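Local coordinates for D-aminopeptidase (Burkholderia sp. LK4, PDB 5TZB), which is a beta-aminopeptidase of peptidase family S58, probably an Ntn-type hydrolase that removes N-terminal residues, beta-amino acids among them, from peptides, at residues 146-150 and 218-222. Sequence-based numbering, arbitrary orientation.
Sequences METYD and VQANY
Gln219 reaches Thr148 with the end of its side chain. With CG opposite the backbone N (chi1 179°) and the chain extended beyond it, the carboxamide is carried across to strand 144-148. Gln219 NE2 gives a hydrogen bond to Thr148 OG1 at 2.8 Å. The bond is fairly straight, 156° at the hydrogen, and the hydroxyl lies only slightly off the amide plane. The same NE2 also bonds Thr114 O on strand 111-115, the neighbour of strand 144-148 in its sheet. One amide nitrogen thus ties strand 213-220 to two adjacent strands of the facing sheet. Thr148 also lays its methyl against the backbone of Gln219, with Thr148 CG2 3.7 Å from Gln219 O.

Just past the end of strand 213-220, Asn221 continues the contact. Asn221 CB packs on Thr148 CB at 3.7 Å, and Met189 lies against both side chains. The amide extends to the backbone of Tyr149. Asn221 ND2 donates to Tyr149 O at 2.9 Å, but the bond is bent (138°) and the donor sits well above the carbonyl plane. A water accepts from Asn221 ND2 at 2.9 Å. It also accepts from Tyr149 N, and so bridges two donors that do not bond each other. Asn221 OD1 accepts from Ile190 N, so both ends of the amide are engaged and its flip is probably settled. The Tyr149 ring meets Trp140 of the second subunit.

Thr148 also touches Ser259, which follows an unmodelled gap and is probably the N-terminal nucleophile, as in S58 relatives. The contact thus lies beside the likely active site. Side-chain amides join the two sheets of this S58 sandwich, which resembles that of Ntn hydrolases. Each amide nitrogen has two acceptors, which should restrain both carboxamides, Asn221 more firmly through OD1.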
loop_
_atom_site.group_PDB
_atom_site.type_symbol
_atom_site.label_atom_id
_atom_site.label_comp_id
_atom_site.label_asym_id
_atom_site.label_seq_id
_atom_site.Cartn_x
_atom_site.Cartn_y
_atom_site.Cartn_z
ATOM N N MET C 146 10.090 -15.906 -7.735
ATOM C CA MET C 146 10.535 -14.582 -8.143
ATOM C C MET C 146 11.546 -14.747 -9.261
ATOM O O MET C 146 11.988 -15.863 -9.527
ATOM C CB MET C 146 11.106 -13.823 -6.949
ATOM C CG MET C 146 10.036 -13.515 -5.893
ATOM S SD MET C 146 10.671 -12.679 -4.432
ATOM C CE MET C 146 11.452 -14.057 -3.594
ATOM N N GLU C 147 11.911 -13.649 -9.927
ATOM C CA GLU C 147 12.708 -13.760 -11.136
ATOM C C GLU C 147 13.585 -12.549 -11.415
ATOM O O GLU C 147 13.333 -11.459 -10.903
ATOM C CB GLU C 147 11.797 -13.988 -12.350
ATOM C CG GLU C 147 10.743 -12.901 -12.578
ATOM C CD GLU C 147 11.300 -11.622 -13.232
ATOM O OE1 GLU C 147 12.337 -11.685 -13.934
ATOM O OE2 GLU C 147 10.681 -10.553 -13.042
ATOM N N THR C 148 14.609 -12.758 -12.236
ATOM C CA THR C 148 15.297 -11.664 -12.918
ATOM C C THR C 148 15.514 -12.089 -14.389
ATOM O O THR C 148 15.320 -13.255 -14.745
ATOM C CB THR C 148 16.628 -11.298 -12.224
ATOM O OG1 THR C 148 17.461 -12.456 -12.164
ATOM C CG2 THR C 148 16.375 -10.795 -10.783
ATOM N N TYR C 149 15.913 -11.149 -15.239
ATOM C CA TYR C 149 15.925 -11.356 -16.691
ATOM C C TYR C 149 17.321 -11.684 -17.261
ATOM O O TYR C 149 18.195 -10.817 -17.302
ATOM C CB TYR C 149 15.340 -10.102 -17.353
ATOM C CG TYR C 149 15.391 -10.057 -18.858
ATOM C CD1 TYR C 149 14.433 -10.698 -19.633
ATOM C CD2 TYR C 149 16.389 -9.334 -19.511
ATOM C CE1 TYR C 149 14.485 -10.645 -21.034
ATOM C CE2 TYR C 149 16.449 -9.272 -20.899
ATOM C CZ TYR C 149 15.492 -9.926 -21.656
ATOM O OH TYR C 149 15.564 -9.860 -23.035
ATOM N N ASP C 150 17.518 -12.924 -17.715
ATOM C CA ASP C 150 18.797 -13.340 -18.295
ATOM C C ASP C 150 18.763 -13.381 -19.827
ATOM O O ASP C 150 19.421 -14.206 -20.439
ATOM C CB ASP C 150 19.231 -14.722 -17.763
ATOM C CG ASP C 150 18.150 -15.808 -17.915
ATOM O OD1 ASP C 150 17.229 -15.667 -18.740
ATOM O OD2 ASP C 150 18.245 -16.839 -17.218
ATOM N N VAL C 218 20.396 -13.299 -2.380
ATOM C CA VAL C 218 19.966 -12.438 -3.475
ATOM C C VAL C 218 20.255 -13.084 -4.821
ATOM O O VAL C 218 21.132 -13.952 -4.946
ATOM C CB VAL C 218 20.652 -11.058 -3.431
ATOM C CG1 VAL C 218 20.477 -10.430 -2.054
ATOM C CG2 VAL C 218 22.134 -11.191 -3.802
ATOM N N GLN C 219 19.474 -12.677 -5.815
ATOM C CA GLN C 219 19.778 -12.952 -7.211
ATOM C C GLN C 219 19.948 -11.586 -7.867
ATOM O O GLN C 219 18.966 -10.901 -8.161
ATOM C CB GLN C 219 18.676 -13.782 -7.869
ATOM C CG GLN C 219 18.899 -14.102 -9.332
ATOM C CD GLN C 219 17.943 -15.169 -9.825
ATOM O OE1 GLN C 219 18.009 -16.318 -9.384
ATOM N NE2 GLN C 219 17.042 -14.796 -10.736
ATOM N N ALA C 220 21.208 -11.180 -8.030
ATOM C CA ALA C 220 21.561 -9.819 -8.424
ATOM C C ALA C 220 21.764 -9.716 -9.930
ATOM O O ALA C 220 22.624 -10.401 -10.500
ATOM C CB ALA C 220 22.822 -9.355 -7.682
ATOM N N ASN C 221 20.971 -8.845 -10.550
ATOM C CA ASN C 221 20.949 -8.672 -11.996
ATOM C C ASN C 221 20.682 -7.219 -12.377
ATOM O O ASN C 221 19.985 -6.950 -13.345
ATOM C CB ASN C 221 19.871 -9.579 -12.600
ATOM C CG ASN C 221 19.967 -9.695 -14.110
ATOM O OD1 ASN C 221 21.022 -10.003 -14.655
ATOM N ND2 ASN C 221 18.848 -9.440 -14.796
ATOM N N TYR C 222 21.225 -6.283 -11.603
ATOM C CA TYR C 222 20.877 -4.869 -11.753
ATOM C C TYR C 222 22.136 -4.014 -11.935
ATOM O O TYR C 222 23.245 -4.468 -11.671
ATOM C CB TYR C 222 20.112 -4.370 -10.512
ATOM C CG TYR C 222 21.099 -4.101 -9.402
ATOM C CD1 TYR C 222 21.603 -2.822 -9.188
ATOM C CD2 TYR C 222 21.584 -5.139 -8.617
ATOM C CE1 TYR C 222 22.573 -2.585 -8.224
ATOM C CE2 TYR C 222 22.553 -4.914 -7.639
ATOM C CZ TYR C 222 23.038 -3.626 -7.448
ATOM O OH TYR C 222 23.996 -3.371 -6.486
HETATM O O HOH W 1 16.289 -8.129 -14.946
#